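Local coordinates for protein tapirin (Caldicellulosiruptor kristjanssonii, PDB 6N2B) that binds cellulose, probably through its beta-helical C-terminal domain, and is thought to attach the thermophilic bacterium to plant material, at residues S460-E465 against L479-K484; W447-Y452 against T464-K469; E313-G318 against P406-D411. All blocks are in the same frame, centred on the assembly; numbering follows the deposited sequence.

Interaction 1 of 3, residues S460-E465 against L479-K484; sequences SELITE and LYLASK. With CA (calcium ion), chain C.
Leu-462, on the inner face of helix 459-470, meets Leu-479 and Leu-481 of strand 478-483, and these apolar contacts are what joins the two segments. One methyl of Leu-462 goes to each partner. Leu-462 and Leu-479 reach toward each other tip to tip, CD2 of Leu-462 lying 4.1 Å from CD1 of Leu-479, while CD1 of Leu-462 stands 4.2 Å from CD2 of Leu-481. Both strand leucines lie on the same face of the strand, two residues apart, so the forked end of Leu-462 spans them. Its CG is anti to the backbone N (chi1 -162°), which carries the fork out from the helix toward the strand. The backbones stay well apart, 9.8 Å between the CA atoms of Leu-462 and Leu-481, and side chains alone bridge the interval. Val-451 of the neighbouring strand and Phe-489 also touch Leu-462, making the pair part of a larger apolar layer.

The polar chemistry belongs to the helix and faces elsewhere. Glu-465, nearly one turn on from Leu-462, binds the calcium ion through OE1 at 2.5 Å. Its CG is also anti to the backbone N, and a bend at chi2 (83°) turns the carboxylate to the metal. Asp-429 and the backbone carbonyls of Val-431, Ala-433 and Leu-436 complete the protein ligands, and OE2 of Glu-465 is hydrogen-bonded to Ser-438. Within the helix, Glu-465 N bonds to Glu-461 O at 2.8 Å.

The contact thus divides its labour: Leu-462 holds the helix to the sheet by nondirectional packing, whereas Glu-465 links the same helix to the calcium-binding segment through the metal, so that helix position and calcium binding are probably coupled.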
# COMPACT_ATOMS: atom_id res chain seq x y z
N SER A 460 -19.63 -3.59 -18.27
CA SER A 460 -20.74 -4.20 -18.99
C SER A 460 -21.03 -5.61 -18.44
O SER A 460 -22.18 -5.94 -18.10
CB SER A 460 -20.41 -4.23 -20.49
OG SER A 460 -21.41 -4.90 -21.25
N GLU A 461 -19.99 -6.43 -18.31
CA GLU A 461 -20.18 -7.77 -17.76
C GLU A 461 -20.73 -7.74 -16.35
O GLU A 461 -21.61 -8.53 -15.99
CB GLU A 461 -18.85 -8.51 -17.80
CG GLU A 461 -18.37 -8.72 -19.20
CD GLU A 461 -16.96 -9.20 -19.24
OE1 GLU A 461 -16.25 -8.97 -18.22
OE2 GLU A 461 -16.56 -9.80 -20.27
N LEU A 462 -20.23 -6.81 -15.54
CA LEU A 462 -20.64 -6.69 -14.14
C LEU A 462 -22.12 -6.36 -14.01
O LEU A 462 -22.82 -6.94 -13.17
CB LEU A 462 -19.78 -5.63 -13.47
CG LEU A 462 -19.64 -5.53 -11.96
CD1 LEU A 462 -19.21 -6.86 -11.38
CD2 LEU A 462 -18.62 -4.45 -11.68
N ILE A 463 -22.61 -5.41 -14.80
CA ILE A 463 -24.04 -5.08 -14.80
C ILE A 463 -24.86 -6.31 -15.20
O ILE A 463 -25.88 -6.64 -14.56
CB ILE A 463 -24.32 -3.89 -15.73
CG1 ILE A 463 -23.64 -2.62 -15.22
CG2 ILE A 463 -25.79 -3.65 -15.88
CD1 ILE A 463 -23.42 -1.61 -16.30
N THR A 464 -24.44 -7.01 -16.26
CA THR A 464 -25.14 -8.23 -16.65
C THR A 464 -25.14 -9.26 -15.52
O THR A 464 -26.20 -9.73 -15.10
CB THR A 464 -24.51 -8.82 -17.92
OG1 THR A 464 -24.60 -7.88 -19.00
CG2 THR A 464 -25.22 -10.10 -18.33
N GLU A 465 -23.95 -9.61 -15.02
CA GLU A 465 -23.85 -10.69 -14.04
C GLU A 465 -24.61 -10.37 -12.76
O GLU A 465 -25.40 -11.19 -12.28
CB GLU A 465 -22.39 -10.98 -13.73
CG GLU A 465 -22.21 -12.11 -12.73
CD GLU A 465 -22.27 -13.46 -13.42
OE1 GLU A 465 -22.31 -13.45 -14.67
OE2 GLU A 465 -22.28 -14.51 -12.72
N LEU A 479 -19.41 -5.50 -2.91
CA LEU A 479 -18.83 -6.14 -4.08
C LEU A 479 -17.44 -6.68 -3.75
O LEU A 479 -16.58 -5.94 -3.27
CB LEU A 479 -18.75 -5.14 -5.22
CG LEU A 479 -19.23 -5.48 -6.62
CD1 LEU A 479 -18.51 -4.56 -7.60
CD2 LEU A 479 -18.97 -6.94 -6.93
N TYR A 480 -17.23 -7.96 -4.02
CA TYR A 480 -15.93 -8.61 -3.88
C TYR A 480 -15.52 -9.11 -5.27
O TYR A 480 -16.15 -10.02 -5.82
CB TYR A 480 -16.00 -9.75 -2.86
CG TYR A 480 -16.43 -9.23 -1.55
CD1 TYR A 480 -17.78 -9.03 -1.27
CD2 TYR A 480 -15.48 -8.85 -0.58
CE1 TYR A 480 -18.17 -8.49 -0.06
CE2 TYR A 480 -15.87 -8.32 0.63
CZ TYR A 480 -17.21 -8.14 0.88
OH TYR A 480 -17.61 -7.61 2.09
N LEU A 481 -14.51 -8.47 -5.86
CA LEU A 481 -14.07 -8.79 -7.21
C LEU A 481 -12.85 -9.68 -7.11
O LEU A 481 -11.87 -9.32 -6.45
CB LEU A 481 -13.73 -7.53 -8.00
CG LEU A 481 -14.69 -6.33 -8.00
CD1 LEU A 481 -14.07 -5.11 -8.67
CD2 LEU A 481 -15.98 -6.70 -8.69
N ALA A 482 -12.90 -10.83 -7.79
CA ALA A 482 -11.75 -11.73 -7.86
C ALA A 482 -11.44 -12.02 -9.32
O ALA A 482 -12.28 -12.59 -10.03
CB ALA A 482 -12.00 -13.01 -7.06
N SER A 483 -10.25 -11.64 -9.77
CA SER A 483 -9.93 -11.74 -11.19
C SER A 483 -8.51 -12.22 -11.43
O SER A 483 -7.58 -11.94 -10.66
CB SER A 483 -10.14 -10.38 -11.88
OG SER A 483 -9.65 -10.45 -13.22
N LYS A 484 -8.34 -12.94 -12.53
CA LYS A 484 -7.05 -13.43 -13.00
C LYS A 484 -6.51 -12.56 -14.14
O LYS A 484 -5.41 -12.82 -14.65
CB LYS A 484 -7.19 -14.89 -13.45
CG LYS A 484 -6.01 -15.79 -13.15
CD LYS A 484 -6.41 -17.26 -13.35
CE LYS A 484 -5.23 -18.14 -13.81
NZ LYS A 484 -5.68 -19.48 -14.33
CA CA C . -22.34 -15.83 -15.37

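Interaction 2 of 3, residues W447-Y452 against T464-K469; sequences WEIVVY and TEVNSK. With CA (calcium ion), chain C.
Ile-449 lays its CD1 methyl against Val-466 and Lys-469 of helix 459-470. That methyl lies 4.4 Å from CG2 of Val-466 and 4.3 Å from CB of Lys-469, so it rests between residues almost one helical turn apart. Ile-449 is extended (chi1 173°, chi2 158°), which puts CD1 at the far end of a straight chain pointing at the helix. Val-451, two residues on and on the same face of the strand, brings its CG2 to 4.5 Å from the same CG2 of Val-466. One valine methyl therefore meets both strand residues. The contact is buried, and the axes of 448-452 and 464-469 approach to 10.1 Å, with their N-to-C directions well away from parallel. Phe-473 adds to the cover over Val-466, and Leu-436 touches Val-451.

Lys-469 gives only its aliphatic base to Ile-449. Its chain bends at chi2 (-58°) and runs across the helix, bringing NZ to a hydrogen bond with Ser-438 and a long salt bridge to OE2 of Glu-465, 3.9 Å away. Ser-468 turns its hydroxyl back to the helix backbone, OG donating to Glu-465 O at 2.6 Å; the same carbonyl also accepts from Lys-469 N.

Aliphatic groups thus seat the helix on the strand, while the lysine amine lies beside the calcium-binding carboxylate and shares Ser-438 with it. Its positive charge would probably offset some of the negative charge gathered there.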
# COMPACT_ATOMS: atom_id res chain seq x y z
N TRP A 447 -26.75 -6.59 0.63
CA TRP A 447 -26.45 -7.82 -0.09
C TRP A 447 -24.98 -7.87 -0.47
O TRP A 447 -24.36 -6.85 -0.79
CB TRP A 447 -27.30 -7.93 -1.35
CG TRP A 447 -28.76 -8.03 -1.12
CD1 TRP A 447 -29.41 -8.32 0.07
CD2 TRP A 447 -29.79 -7.85 -2.09
NE1 TRP A 447 -30.77 -8.32 -0.13
CE2 TRP A 447 -31.03 -8.03 -1.44
CE3 TRP A 447 -29.77 -7.55 -3.46
CZ2 TRP A 447 -32.24 -7.92 -2.11
CZ3 TRP A 447 -30.97 -7.44 -4.13
CH2 TRP A 447 -32.19 -7.62 -3.45
N GLU A 448 -24.43 -9.08 -0.46
CA GLU A 448 -23.03 -9.30 -0.79
C GLU A 448 -22.94 -10.24 -1.98
O GLU A 448 -23.68 -11.22 -2.07
CB GLU A 448 -22.27 -9.87 0.42
CG GLU A 448 -22.37 -9.04 1.69
CD GLU A 448 -21.44 -9.55 2.81
OE1 GLU A 448 -20.63 -10.48 2.55
OE2 GLU A 448 -21.53 -9.02 3.95
N ILE A 449 -22.07 -9.92 -2.92
CA ILE A 449 -21.84 -10.80 -4.06
C ILE A 449 -20.36 -10.75 -4.37
O ILE A 449 -19.74 -9.69 -4.28
CB ILE A 449 -22.68 -10.40 -5.31
CG1 ILE A 449 -22.28 -11.25 -6.52
CG2 ILE A 449 -22.56 -8.94 -5.64
CD1 ILE A 449 -23.36 -11.33 -7.61
N VAL A 450 -19.79 -11.91 -4.66
CA VAL A 450 -18.42 -11.99 -5.16
C VAL A 450 -18.50 -12.36 -6.63
O VAL A 450 -19.27 -13.25 -7.02
CB VAL A 450 -17.58 -13.00 -4.37
CG1 VAL A 450 -18.31 -14.32 -4.24
CG2 VAL A 450 -16.25 -13.18 -5.05
N VAL A 451 -17.73 -11.66 -7.46
CA VAL A 451 -17.73 -11.87 -8.90
C VAL A 451 -16.37 -12.44 -9.30
O VAL A 451 -15.33 -11.84 -9.04
CB VAL A 451 -18.07 -10.57 -9.64
CG1 VAL A 451 -17.90 -10.74 -11.15
CG2 VAL A 451 -19.50 -10.15 -9.28
N TYR A 452 -16.38 -13.62 -9.93
CA TYR A 452 -15.16 -14.25 -10.41
C TYR A 452 -15.02 -14.02 -11.91
O TYR A 452 -15.97 -14.25 -12.67
CB TYR A 452 -15.16 -15.75 -10.12
CG TYR A 452 -15.23 -16.07 -8.65
CD1 TYR A 452 -14.08 -16.11 -7.88
CD2 TYR A 452 -16.45 -16.34 -8.02
CE1 TYR A 452 -14.14 -16.42 -6.52
CE2 TYR A 452 -16.52 -16.64 -6.66
CZ TYR A 452 -15.36 -16.69 -5.92
OH TYR A 452 -15.40 -16.99 -4.58
N THR A 464 -24.44 -7.01 -16.26
CA THR A 464 -25.14 -8.23 -16.65
C THR A 464 -25.14 -9.26 -15.52
O THR A 464 -26.20 -9.73 -15.10
CB THR A 464 -24.51 -8.82 -17.92
OG1 THR A 464 -24.60 -7.88 -19.00
CG2 THR A 464 -25.22 -10.10 -18.33
N GLU A 465 -23.95 -9.61 -15.02
CA GLU A 465 -23.85 -10.69 -14.04
C GLU A 465 -24.61 -10.37 -12.76
O GLU A 465 -25.40 -11.19 -12.28
CB GLU A 465 -22.39 -10.98 -13.73
CG GLU A 465 -22.21 -12.11 -12.73
CD GLU A 465 -22.27 -13.46 -13.42
OE1 GLU A 465 -22.31 -13.45 -14.67
OE2 GLU A 465 -22.28 -14.51 -12.72
N VAL A 466 -24.40 -9.18 -12.20
CA VAL A 466 -25.03 -8.86 -10.92
C VAL A 466 -26.56 -8.92 -11.03
O VAL A 466 -27.23 -9.56 -10.22
CB VAL A 466 -24.54 -7.49 -10.40
CG1 VAL A 466 -25.42 -6.99 -9.28
CG2 VAL A 466 -23.08 -7.57 -9.91
N ASN A 467 -27.12 -8.26 -12.04
CA ASN A 467 -28.58 -8.24 -12.20
C ASN A 467 -29.15 -9.64 -12.38
O ASN A 467 -30.27 -9.92 -11.94
CB ASN A 467 -28.98 -7.41 -13.42
CG ASN A 467 -29.09 -5.96 -13.12
OD1 ASN A 467 -30.01 -5.51 -12.41
ND2 ASN A 467 -28.16 -5.18 -13.68
N SER A 468 -28.44 -10.51 -13.08
CA SER A 468 -28.96 -11.85 -13.28
C SER A 468 -29.12 -12.58 -11.94
O SER A 468 -30.09 -13.32 -11.74
CB SER A 468 -28.05 -12.63 -14.21
OG SER A 468 -26.83 -12.92 -13.55
N LYS A 469 -28.16 -12.39 -11.02
CA LYS A 469 -28.20 -13.15 -9.78
C LYS A 469 -29.14 -12.52 -8.76
O LYS A 469 -29.78 -13.24 -7.98
CB LYS A 469 -26.80 -13.28 -9.17
CG LYS A 469 -25.79 -14.05 -10.06
CD LYS A 469 -26.28 -15.45 -10.37
CE LYS A 469 -25.20 -16.34 -10.92
NZ LYS A 469 -24.06 -16.62 -9.99
CA CA C . -22.34 -15.83 -15.37

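Interaction 3 of 3, residues E313-G318 against P406-D411; sequences EIYSDG and PPFIDD
Pro-406 lies against one face of the Tyr-315 ring. CD of Pro-406 sits 3.6 Å from the ring centroid and 19° off its normal, a CH-pi contact. CG of the proline lies farther toward the phenol end, 3.5 Å from CZ of Tyr-315, so two adjoining methylenes share the aromatic surface. The two side chains approach from opposite directions, one out from the strand and the other in from the covering segment.

Two residues of helix 408-413 extend the contact along the tyrosine. Ile-409 crosses it at a slant and brings CD1 to 4.0 Å from CD2 of Tyr-315, near the root of the ring. Phe-408 presents the edge of its own ring, with CE2 4.1 Å from CE2 of Tyr-315. A chi1 of 80° sets the phenylalanine CG between its backbone N and carbonyl carbon and swings the ring back toward the strand.

Farther out, the phenol is tethered within its own segment: OH of Tyr-315 donates to OE1 of Glu-313 at 2.6 Å, meeting the carboxylate from above its plane, 38° out. This bond would help hold the phenol end of the ring presented to Pro-406. Ile-333 and Ile-335 of the next strand touch the tyrosine, and Tyr-405 meets its ring. Where the chain turns its corner, Ser-316 OG accepts from Gly-318 N at 3.2 Å, an ST turn. Asp-317 there also holds the covering segment through a hydrogen bond to Tyr-405.

Strand 314-316, paired in parallel with 293-296 and 333-336, contributes one strand to a coil of the beta-helix, and its outward tyrosine is covered by a short helix packed across the outside of the solenoid.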
# COMPACT_ATOMS: atom_id res chain seq x y z
N GLU A 313 8.53 4.28 13.49
CA GLU A 313 9.67 3.39 13.45
C GLU A 313 10.03 3.21 11.99
O GLU A 313 9.14 3.13 11.14
CB GLU A 313 9.38 2.04 14.09
CG GLU A 313 8.42 2.12 15.26
CD GLU A 313 8.24 0.79 16.00
OE1 GLU A 313 8.92 -0.21 15.66
OE2 GLU A 313 7.41 0.76 16.95
N ILE A 314 11.33 3.17 11.70
CA ILE A 314 11.83 2.94 10.34
C ILE A 314 13.03 2.02 10.43
O ILE A 314 13.97 2.30 11.18
CB ILE A 314 12.17 4.25 9.60
CG1 ILE A 314 13.02 4.00 8.34
CG2 ILE A 314 12.90 5.22 10.50
CD1 ILE A 314 12.28 3.28 7.24
N TYR A 315 13.00 0.91 9.71
CA TYR A 315 14.11 -0.03 9.66
C TYR A 315 14.46 -0.27 8.21
O TYR A 315 13.57 -0.51 7.39
CB TYR A 315 13.77 -1.35 10.34
CG TYR A 315 13.15 -1.18 11.71
CD1 TYR A 315 13.95 -0.96 12.82
CD2 TYR A 315 11.78 -1.25 11.89
CE1 TYR A 315 13.39 -0.80 14.09
CE2 TYR A 315 11.22 -1.11 13.15
CZ TYR A 315 12.03 -0.87 14.24
OH TYR A 315 11.49 -0.71 15.50
N SER A 316 15.75 -0.22 7.88
CA SER A 316 16.11 -0.35 6.48
C SER A 316 17.48 -0.97 6.32
O SER A 316 18.47 -0.49 6.88
CB SER A 316 16.08 1.01 5.77
OG SER A 316 16.33 0.82 4.40
N ASP A 317 17.53 -2.05 5.54
CA ASP A 317 18.77 -2.70 5.16
C ASP A 317 19.52 -1.95 4.06
O ASP A 317 20.54 -2.45 3.57
CB ASP A 317 18.48 -4.15 4.73
CG ASP A 317 18.07 -5.04 5.90
OD1 ASP A 317 18.23 -4.61 7.06
OD2 ASP A 317 17.59 -6.17 5.66
N GLY A 318 19.02 -0.77 3.68
CA GLY A 318 19.57 0.05 2.61
C GLY A 318 19.58 1.53 2.96
O GLY A 318 19.57 1.90 4.13
N PRO A 406 12.89 -5.46 15.29
CA PRO A 406 11.78 -6.14 15.95
C PRO A 406 11.35 -7.37 15.15
O PRO A 406 11.70 -7.52 13.98
CB PRO A 406 10.69 -5.06 15.99
CG PRO A 406 10.99 -4.21 14.80
CD PRO A 406 12.47 -4.22 14.61
N PRO A 407 10.61 -8.29 15.77
CA PRO A 407 10.40 -9.60 15.13
C PRO A 407 9.44 -9.62 13.95
O PRO A 407 9.46 -10.59 13.18
CB PRO A 407 9.87 -10.47 16.27
CG PRO A 407 9.32 -9.49 17.28
CD PRO A 407 10.22 -8.30 17.19
N PHE A 408 8.60 -8.59 13.78
CA PHE A 408 7.63 -8.63 12.68
C PHE A 408 8.33 -8.71 11.33
O PHE A 408 7.77 -9.24 10.37
CB PHE A 408 6.68 -7.43 12.72
CG PHE A 408 7.25 -6.15 12.16
CD1 PHE A 408 7.19 -5.86 10.81
CD2 PHE A 408 7.82 -5.21 13.00
CE1 PHE A 408 7.72 -4.69 10.30
CE2 PHE A 408 8.34 -4.02 12.49
CZ PHE A 408 8.28 -3.76 11.14
N ILE A 409 9.54 -8.17 11.24
CA ILE A 409 10.26 -8.16 9.97
C ILE A 409 10.50 -9.59 9.50
O ILE A 409 10.15 -9.96 8.37
CB ILE A 409 11.57 -7.37 10.10
CG1 ILE A 409 11.25 -5.90 10.33
CG2 ILE A 409 12.43 -7.56 8.84
CD1 ILE A 409 12.38 -5.12 10.90
N ASP A 410 11.07 -10.42 10.36
CA ASP A 410 11.36 -11.78 9.93
C ASP A 410 10.07 -12.56 9.70
O ASP A 410 9.94 -13.28 8.70
CB ASP A 410 12.27 -12.49 10.93
CG ASP A 410 13.73 -12.07 10.78
OD1 ASP A 410 14.12 -11.58 9.69
OD2 ASP A 410 14.50 -12.23 11.75
N ASP A 411 9.09 -12.38 10.59
CA ASP A 411 7.78 -13.01 10.44
C ASP A 411 7.22 -12.85 9.03
O ASP A 411 6.73 -13.81 8.43
CB ASP A 411 6.80 -12.42 11.44
CG ASP A 411 7.07 -12.84 12.86
OD1 ASP A 411 7.89 -13.77 13.07
OD2 ASP A 411 6.46 -12.23 13.76

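In the fold
Interactions 1 and 2 are neighbours, their centres 7 Å apart. They share helix 459-470, and their strands, 478-483 and 448-453, pair in parallel, so together they lay one helix over adjoining strands beside the calcium site. Interaction 3 lies on the opposite side of the chain's centre, with centres about 38 Å from interaction 1 and 41 Å from interaction 2. Along the chain, 313-318 comes first, in the solenoid; after the last rungs the chain returns to pack 406-411 on the outside, then enters the calcium-binding region that leads to interactions 2 and 1. The link between them is therefore a returning chain, attached to the beta-helix midway and organised round calcium farther on.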